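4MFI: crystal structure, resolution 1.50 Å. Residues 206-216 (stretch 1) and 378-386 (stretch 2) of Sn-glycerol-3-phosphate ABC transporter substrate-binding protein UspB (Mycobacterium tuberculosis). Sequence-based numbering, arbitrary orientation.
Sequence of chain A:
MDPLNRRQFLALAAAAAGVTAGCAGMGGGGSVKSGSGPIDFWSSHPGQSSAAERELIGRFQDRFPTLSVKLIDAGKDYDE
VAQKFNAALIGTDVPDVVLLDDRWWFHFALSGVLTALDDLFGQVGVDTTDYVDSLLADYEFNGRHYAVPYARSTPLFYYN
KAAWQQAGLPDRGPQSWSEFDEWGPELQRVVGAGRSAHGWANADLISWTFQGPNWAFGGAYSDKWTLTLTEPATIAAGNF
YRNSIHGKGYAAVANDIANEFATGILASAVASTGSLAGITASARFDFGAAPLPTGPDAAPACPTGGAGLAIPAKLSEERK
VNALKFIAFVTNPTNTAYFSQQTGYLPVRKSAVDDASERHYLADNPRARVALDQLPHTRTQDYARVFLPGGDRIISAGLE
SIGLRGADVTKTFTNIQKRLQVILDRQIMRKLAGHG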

ATOM      1  N   ILE A 206     -10.420   1.565   4.747  1.00  5.12           N
ATOM      2  CA  ILE A 206     -10.258   2.533   5.828  1.00  3.70           C
ATOM      3  C   ILE A 206      -9.150   2.178   6.837  1.00  4.16           C
ATOM      4  O   ILE A 206      -8.471   3.073   7.331  1.00  4.34           O
ATOM      5  CB  ILE A 206     -11.609   2.840   6.536  1.00  3.80           C
ATOM      6  CG1 ILE A 206     -11.491   4.035   7.492  1.00  4.53           C
ATOM      7  CG2 ILE A 206     -12.112   1.612   7.279  1.00  5.40           C
ATOM      8  CD1 ILE A 206     -11.088   5.329   6.803  1.00  5.47           C
ATOM      9  N   SER A 207      -8.920   0.897   7.134  1.00  3.65           N
ATOM     10  CA  SER A 207      -7.798   0.621   8.044  1.00  4.34           C
ATOM     11  C   SER A 207      -6.461   1.033   7.440  1.00  4.75           C
ATOM     12  O   SER A 207      -5.529   1.372   8.163  1.00  5.50           O
ATOM     13  CB  SER A 207      -7.742  -0.832   8.525  1.00  5.71           C
ATOM     14  OG  SER A 207      -7.372  -1.713   7.479  1.00  7.53           O
ATOM     15  N   TRP A 208      -6.371   1.025   6.111  1.00  3.57           N
ATOM     16  CA  TRP A 208      -5.165   1.496   5.441  1.00  3.44           C
ATOM     17  C   TRP A 208      -5.043   3.014   5.484  1.00  4.80           C
ATOM     18  O   TRP A 208      -4.003   3.543   5.880  1.00  6.75           O
ATOM     19  CB  TRP A 208      -5.152   1.005   3.994  1.00  3.54           C
ATOM     20  CG  TRP A 208      -3.862   1.215   3.261  1.00  3.64           C
ATOM     21  CD1 TRP A 208      -2.622   0.751   3.616  1.00  4.09           C
ATOM     22  CD2 TRP A 208      -3.694   1.888   2.007  1.00  3.85           C
ATOM     23  NE1 TRP A 208      -1.693   1.111   2.666  1.00  4.50           N
ATOM     24  CE2 TRP A 208      -2.327   1.807   1.667  1.00  4.53           C
ATOM     25  CE3 TRP A 208      -4.569   2.558   1.137  1.00  5.30           C
ATOM     26  CZ2 TRP A 208      -1.816   2.357   0.489  1.00  5.30           C
ATOM     27  CZ3 TRP A 208      -4.059   3.113  -0.026  1.00  5.43           C
ATOM     28  CH2 TRP A 208      -2.695   3.008  -0.342  1.00  5.43           C
ATOM     29  N   THR A 209      -6.101   3.715   5.079  1.00  4.25           N
ATOM     30  CA  THR A 209      -6.030   5.174   4.989  1.00  4.98           C
ATOM     31  C   THR A 209      -6.067   5.869   6.348  1.00  6.62           C
ATOM     32  O   THR A 209      -5.499   6.952   6.493  1.00 11.16           O
ATOM     33  CB  THR A 209      -7.119   5.778   4.082  1.00  5.63           C
ATOM     34  OG1 THR A 209      -8.409   5.491   4.629  1.00  6.94           O
ATOM     35  CG2 THR A 209      -7.019   5.235   2.654  1.00  7.90           C
ATOM     36  N   PHE A 210      -6.714   5.272   7.342  1.00  5.17           N
ATOM     37  CA  PHE A 210      -6.761   5.869   8.684  1.00  4.10           C
ATOM     38  C   PHE A 210      -5.427   5.737   9.407  1.00  3.98           C
ATOM     39  O   PHE A 210      -5.162   6.446  10.375  1.00  4.17           O
ATOM     40  CB  PHE A 210      -7.883   5.225   9.518  1.00  5.98           C
ATOM     41  CG  PHE A 210      -7.956   5.720  10.943  1.00  6.64           C
ATOM     42  CD1 PHE A 210      -8.491   6.965  11.238  1.00  8.84           C
ATOM     43  CD2 PHE A 210      -7.501   4.921  11.991  1.00  7.73           C
ATOM     44  CE1 PHE A 210      -8.557   7.413  12.552  1.00  9.46           C
ATOM     45  CE2 PHE A 210      -7.567   5.364  13.305  1.00  8.23           C
ATOM     46  CZ  PHE A 210      -8.096   6.612  13.586  1.00  9.01           C
ATOM     47  N   GLN A 211      -4.585   4.825   8.937  1.00  4.88           N
ATOM     48  CA  GLN A 211      -3.305   4.585   9.574  1.00  6.88           C
ATOM     49  C   GLN A 211      -2.491   5.869   9.674  1.00  7.50           C
ATOM     50  O   GLN A 211      -1.829   6.123  10.684  1.00  9.33           O
ATOM     51  CB  GLN A 211      -2.531   3.555   8.757  1.00 10.34           C
ATOM     52  CG  GLN A 211      -2.081   2.396   9.573  1.00 11.16           C
ATOM     53  CD  GLN A 211      -1.370   1.315   8.787  1.00  7.49           C
ATOM     54  OE1 GLN A 211      -0.614   0.540   9.366  1.00  7.82           O
ATOM     55  NE2 GLN A 211      -1.622   1.236   7.472  1.00  6.93           N
ATOM     56  N   GLY A 212      -2.563   6.680   8.623  1.00  8.55           N
ATOM     57  CA  GLY A 212      -1.831   7.930   8.575  1.00 11.05           C
ATOM     58  C   GLY A 212      -2.251   8.930   9.636  1.00  9.88           C
ATOM     59  O   GLY A 212      -1.414   9.357  10.438  1.00  9.21           O
ATOM     60  N   PRO A 213      -3.532   9.335   9.642  1.00  9.36           N
ATOM     61  CA  PRO A 213      -3.958  10.265  10.689  1.00  8.86           C
ATOM     62  C   PRO A 213      -3.753   9.706  12.083  1.00  7.07           C
ATOM     63  O   PRO A 213      -3.389  10.469  12.970  1.00  7.36           O
ATOM     64  CB  PRO A 213      -5.450  10.501  10.393  1.00 11.28           C
ATOM     65  CG  PRO A 213      -5.814   9.543   9.328  1.00 14.04           C
ATOM     66  CD  PRO A 213      -4.554   9.207   8.588  1.00 11.52           C
ATOM     67  N   ASN A 214      -3.944   8.404  12.271  1.00  4.76           N
ATOM     68  CA  ASN A 214      -3.677   7.806  13.567  1.00  4.47           C
ATOM     69  C   ASN A 214      -2.227   8.084  13.993  1.00  5.42           C
ATOM     70  O   ASN A 214      -1.977   8.641  15.068  1.00  5.21           O
ATOM     71  CB  ASN A 214      -3.974   6.301  13.483  1.00  5.16           C
ATOM     72  CG  ASN A 214      -4.094   5.638  14.838  1.00  5.14           C
ATOM     73  OD1 ASN A 214      -4.355   6.281  15.862  1.00  6.64           O
ATOM     74  ND2 ASN A 214      -3.927   4.322  14.841  1.00  5.58           N
ATOM     75  N   TRP A 215      -1.272   7.738  13.134  1.00  5.39           N
ATOM     76  CA  TRP A 215       0.136   8.028  13.402  1.00  4.12           C
ATOM     77  C   TRP A 215       0.401   9.525  13.626  1.00  4.33           C
ATOM     78  O   TRP A 215       1.200   9.895  14.492  1.00  6.19           O
ATOM     79  CB  TRP A 215       0.998   7.554  12.236  1.00  5.07           C
ATOM     80  CG  TRP A 215       1.121   6.065  12.094  1.00  4.59           C
ATOM     81  CD1 TRP A 215       0.999   5.114  13.078  1.00  4.77           C
ATOM     82  CD2 TRP A 215       1.412   5.360  10.886  1.00  4.17           C
ATOM     83  NE1 TRP A 215       1.201   3.859  12.542  1.00  4.80           N
ATOM     84  CE2 TRP A 215       1.462   3.987  11.200  1.00  4.49           C
ATOM     85  CE3 TRP A 215       1.641   5.761   9.562  1.00  5.68           C
ATOM     86  CZ2 TRP A 215       1.726   3.015  10.237  1.00  6.19           C
ATOM     87  CZ3 TRP A 215       1.905   4.798   8.611  1.00  6.82           C
ATOM     88  CH2 TRP A 215       1.951   3.442   8.953  1.00  5.55           C
ATOM     89  N   ALA A 216      -0.238  10.379  12.825  1.00  4.59           N
ATOM     90  CA  ALA A 216      -0.027  11.820  12.926  1.00  5.35           C
ATOM     91  C   ALA A 216      -0.419  12.360  14.300  1.00  5.39           C
ATOM     92  O   ALA A 216       0.155  13.344  14.784  1.00  6.10           O
ATOM     93  CB  ALA A 216      -0.803  12.543  11.830  1.00  6.21           C
ATOM     94  N   THR A 378       7.371   8.097   4.150  1.00  7.71           N
ATOM     95  CA  THR A 378       6.428   7.030   4.455  1.00  7.62           C
ATOM     96  C   THR A 378       6.966   6.145   5.578  1.00  8.83           C
ATOM     97  O   THR A 378       8.151   6.195   5.917  1.00 10.97           O
ATOM     98  CB  THR A 378       6.093   6.177   3.208  1.00  8.37           C
ATOM     99  OG1 THR A 378       7.305   5.717   2.602  1.00 10.34           O
ATOM    100  CG2 THR A 378       5.313   6.996   2.192  1.00  9.80           C
ATOM    101  N   ARG A 379       6.078   5.328   6.140  1.00  9.04           N
ATOM    102  CA  ARG A 379       6.364   4.521   7.319  1.00  9.98           C
ATOM    103  C   ARG A 379       5.799   3.128   7.060  1.00  8.93           C
ATOM    104  O   ARG A 379       4.730   2.996   6.450  1.00 10.64           O
ATOM    105  CB  ARG A 379       5.680   5.178   8.542  1.00 13.06           C
ATOM    106  CG  ARG A 379       5.605   4.359   9.845  1.00 15.72           C
ATOM    107  CD  ARG A 379       5.116   5.229  11.021  1.00 14.34           C
ATOM    108  NE  ARG A 379       4.749   4.424  12.190  1.00 14.91           N
ATOM    109  CZ  ARG A 379       4.401   4.914  13.377  1.00 15.73           C
ATOM    110  NH1 ARG A 379       4.399   6.225  13.597  1.00 17.07           N
ATOM    111  NH2 ARG A 379       4.071   4.085  14.359  1.00 19.77           N
ATOM    112  N   THR A 380       6.511   2.093   7.502  1.00  9.23           N
ATOM    113  CA  THR A 380       5.995   0.723   7.401  1.00  8.30           C
ATOM    114  C   THR A 380       4.740   0.551   8.258  1.00  6.56           C
ATOM    115  O   THR A 380       4.543   1.247   9.268  1.00  8.68           O
ATOM    116  CB  THR A 380       7.053  -0.329   7.775  1.00  8.83           C
ATOM    117  OG1 THR A 380       7.521  -0.067   9.100  1.00 10.80           O
ATOM    118  CG2 THR A 380       8.242  -0.286   6.800  1.00 10.91           C
ATOM    119  N   GLN A 381       3.873  -0.357   7.834  1.00  5.55           N
ATOM    120  CA  GLN A 381       2.560  -0.488   8.449  1.00  4.24           C
ATOM    121  C   GLN A 381       2.571  -1.164   9.817  1.00  5.30           C
ATOM    122  O   GLN A 381       3.479  -1.924  10.145  1.00  6.38           O
ATOM    123  CB  GLN A 381       1.624  -1.252   7.521  1.00  4.69           C
ATOM    124  CG  GLN A 381       1.354  -0.551   6.206  1.00  4.63           C
ATOM    125  CD  GLN A 381       0.237  -1.219   5.449  1.00  4.66           C
ATOM    126  OE1 GLN A 381      -0.919  -1.193   5.889  1.00  6.34           O
ATOM    127  NE2 GLN A 381       0.570  -1.856   4.323  1.00  6.32           N
ATOM    128  N   ASP A 382       1.541  -0.884  10.606  1.00  4.15           N
ATOM    129  CA  ASP A 382       1.403  -1.517  11.919  1.00  4.11           C
ATOM    130  C   ASP A 382       1.224  -3.026  11.778  1.00  3.42           C
ATOM    131  O   ASP A 382       0.500  -3.498  10.897  1.00  4.71           O
ATOM    132  CB  ASP A 382       0.213  -0.929  12.675  1.00  5.80           C
ATOM    133  CG  ASP A 382       0.409   0.518  13.070  1.00  6.37           C
ATOM    134  OD1 ASP A 382       1.560   1.020  13.107  1.00  7.82           O
ATOM    135  OD2 ASP A 382      -0.621   1.152  13.373  1.00  8.60           O
ATOM    136  N   TYR A 383       1.887  -3.783  12.651  1.00  4.62           N
ATOM    137  CA  TYR A 383       1.807  -5.250  12.597  1.00  4.11           C
ATOM    138  C   TYR A 383       0.356  -5.717  12.709  1.00  3.52           C
ATOM    139  O   TYR A 383      -0.034  -6.715  12.092  1.00  4.71           O
ATOM    140  CB  TYR A 383       2.616  -5.906  13.721  1.00  4.78           C
ATOM    141  CG  TYR A 383       4.128  -5.838  13.632  1.00  4.89           C
ATOM    142  CD1 TYR A 383       4.792  -4.928  12.802  1.00  6.74           C
ATOM    143  CD2 TYR A 383       4.903  -6.673  14.426  1.00  5.91           C
ATOM    144  CE1 TYR A 383       6.187  -4.882  12.760  1.00  7.42           C
ATOM    145  CE2 TYR A 383       6.278  -6.632  14.395  1.00  7.24           C
ATOM    146  CZ  TYR A 383       6.927  -5.739  13.568  1.00  9.00           C
ATOM    147  OH  TYR A 383       8.310  -5.721  13.558  1.00 13.30           O
ATOM    148  N   ALA A 384      -0.458  -4.998  13.484  1.00  4.05           N
ATOM    149  CA  ALA A 384      -1.849  -5.410  13.668  1.00  4.36           C
ATOM    150  C   ALA A 384      -2.651  -5.400  12.363  1.00  4.08           C
ATOM    151  O   ALA A 384      -3.636  -6.136  12.237  1.00  6.20           O
ATOM    152  CB  ALA A 384      -2.538  -4.557  14.729  1.00  5.25           C
ATOM    153  N   ARG A 385      -2.236  -4.580  11.398  1.00  4.39           N
ATOM    154  CA  ARG A 385      -2.895  -4.573  10.092  1.00  3.95           C
ATOM    155  C   ARG A 385      -2.331  -5.624   9.136  1.00  4.62           C
ATOM    156  O   ARG A 385      -3.088  -6.331   8.463  1.00  6.99           O
ATOM    157  CB  ARG A 385      -2.867  -3.180   9.430  1.00  4.92           C
ATOM    158  CG  ARG A 385      -3.681  -3.168   8.139  1.00  5.71           C
ATOM    159  CD  ARG A 385      -3.751  -1.808   7.411  1.00  5.62           C
ATOM    160  NE  ARG A 385      -4.622  -2.022   6.257  1.00  5.95           N
ATOM    161  CZ  ARG A 385      -4.217  -2.572   5.117  1.00  6.40           C
ATOM    162  NH1 ARG A 385      -2.935  -2.863   4.934  1.00  7.27           N
ATOM    163  NH2 ARG A 385      -5.086  -2.823   4.150  1.00  8.04           N
ATOM    164  N   VAL A 386      -1.009  -5.739   9.071  1.00  4.27           N
ATOM    165  CA  VAL A 386      -0.388  -6.554   8.019  1.00  5.04           C
ATOM    166  C   VAL A 386       0.124  -7.941   8.402  1.00  4.65           C
ATOM    167  O   VAL A 386       0.292  -8.786   7.522  1.00  6.19           O
ATOM    168  CB  VAL A 386       0.756  -5.793   7.290  1.00  5.28           C
ATOM    169  CG1 VAL A 386       0.185  -4.646   6.445  1.00  7.44           C
ATOM    170  CG2 VAL A 386       1.829  -5.307   8.284  1.00  5.85           C
TER
HETATM  171  O   HOH W   1      -7.827  -1.669   4.684  1.00  6.18           O
HETATM  172  O   HOH W   2      -2.032   3.498  12.746  1.00  6.62           O
HETATM  173  O   HOH W   3       3.081   8.222  15.579  1.00 35.71           O

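The contact buries 483 Å² in total and rests on four direct hydrogen bonds, one cation-pi stack and three bridging waters. On stretch 1 it is made by S207, W208, Q211 and W215, spaced roughly one helical turn apart from 207 to 211 to 215; I206 and T209 point their CA-to-CB bonds away and lose no area to stretch 2.

S207 directs its CB toward stretch 2, and its p rotamer (chi1 70°) sets OG at the edge of the R385 guanidinium, near its plane, where the N-H groups lie. R385 NE donates to S207 OG (3.0 Å, 148°). Water 1 closes a second link: it accepts from R385 NH2 at 3.0 Å and lies 2.8 Å from S207 OG, a hydrogen bond of undecided direction. The small hydroxyl suits a site where the CA atoms of S207 and R385 are 7.4 Å apart and the long arginine spans the gap with chi1 to chi3 all t.

W208 packs beside this pair. Its CB lies over one face of the R385 guanidinium, 3.8 Å from NE, while Q381 OE1 meets the indole edge 3.4 Å from CD1.

Q211 uses both ends of its amide. Its NE2 donates to Q381 OE1 (3.0 Å, 161°), and its OE1 accepts from the backbone D382 N (2.9 Å, 162°); both angles are close to linear. A glutamine fits because it offers a donor and an acceptor on one planar group, here reached with an off-rotamer chi1 of -126°. Q381 OE1 also accepts from R385 NH1 at 2.8 Å, so a single carbonyl oxygen ties the Q211 amide to the arginine that holds S207. The CB of Q381 points sideways, but its side-chain end comes nearer to stretch 1.

N214 reaches across through water 2, which accepts from N214 ND2 at 2.9 Å and donates to D382 OD2 at 2.8 Å.

W215 gives up the most area, 123 Å². Its NE1 donates to D382 OD1 (2.9 Å, 148°), with the carboxylate oxygen at the ring edge near its plane, leaving the faces free for packing. One face carries R379: the guanidinium lies flat on the indole, planes at 9° and centres 3.5 Å apart, with R379 CZ 3.5 Å from the centroid of the five-membered ring. R379 CD adds a CH-pi contact, 3.7 Å from the six-membered centroid. The extended arginine, t through chi3, can therefore lay both charge and aliphatic chain along the indole. Water 3 fastens its end, accepting from R379 NH1 at 3.1 Å and donating to W215 O at 2.7 Å.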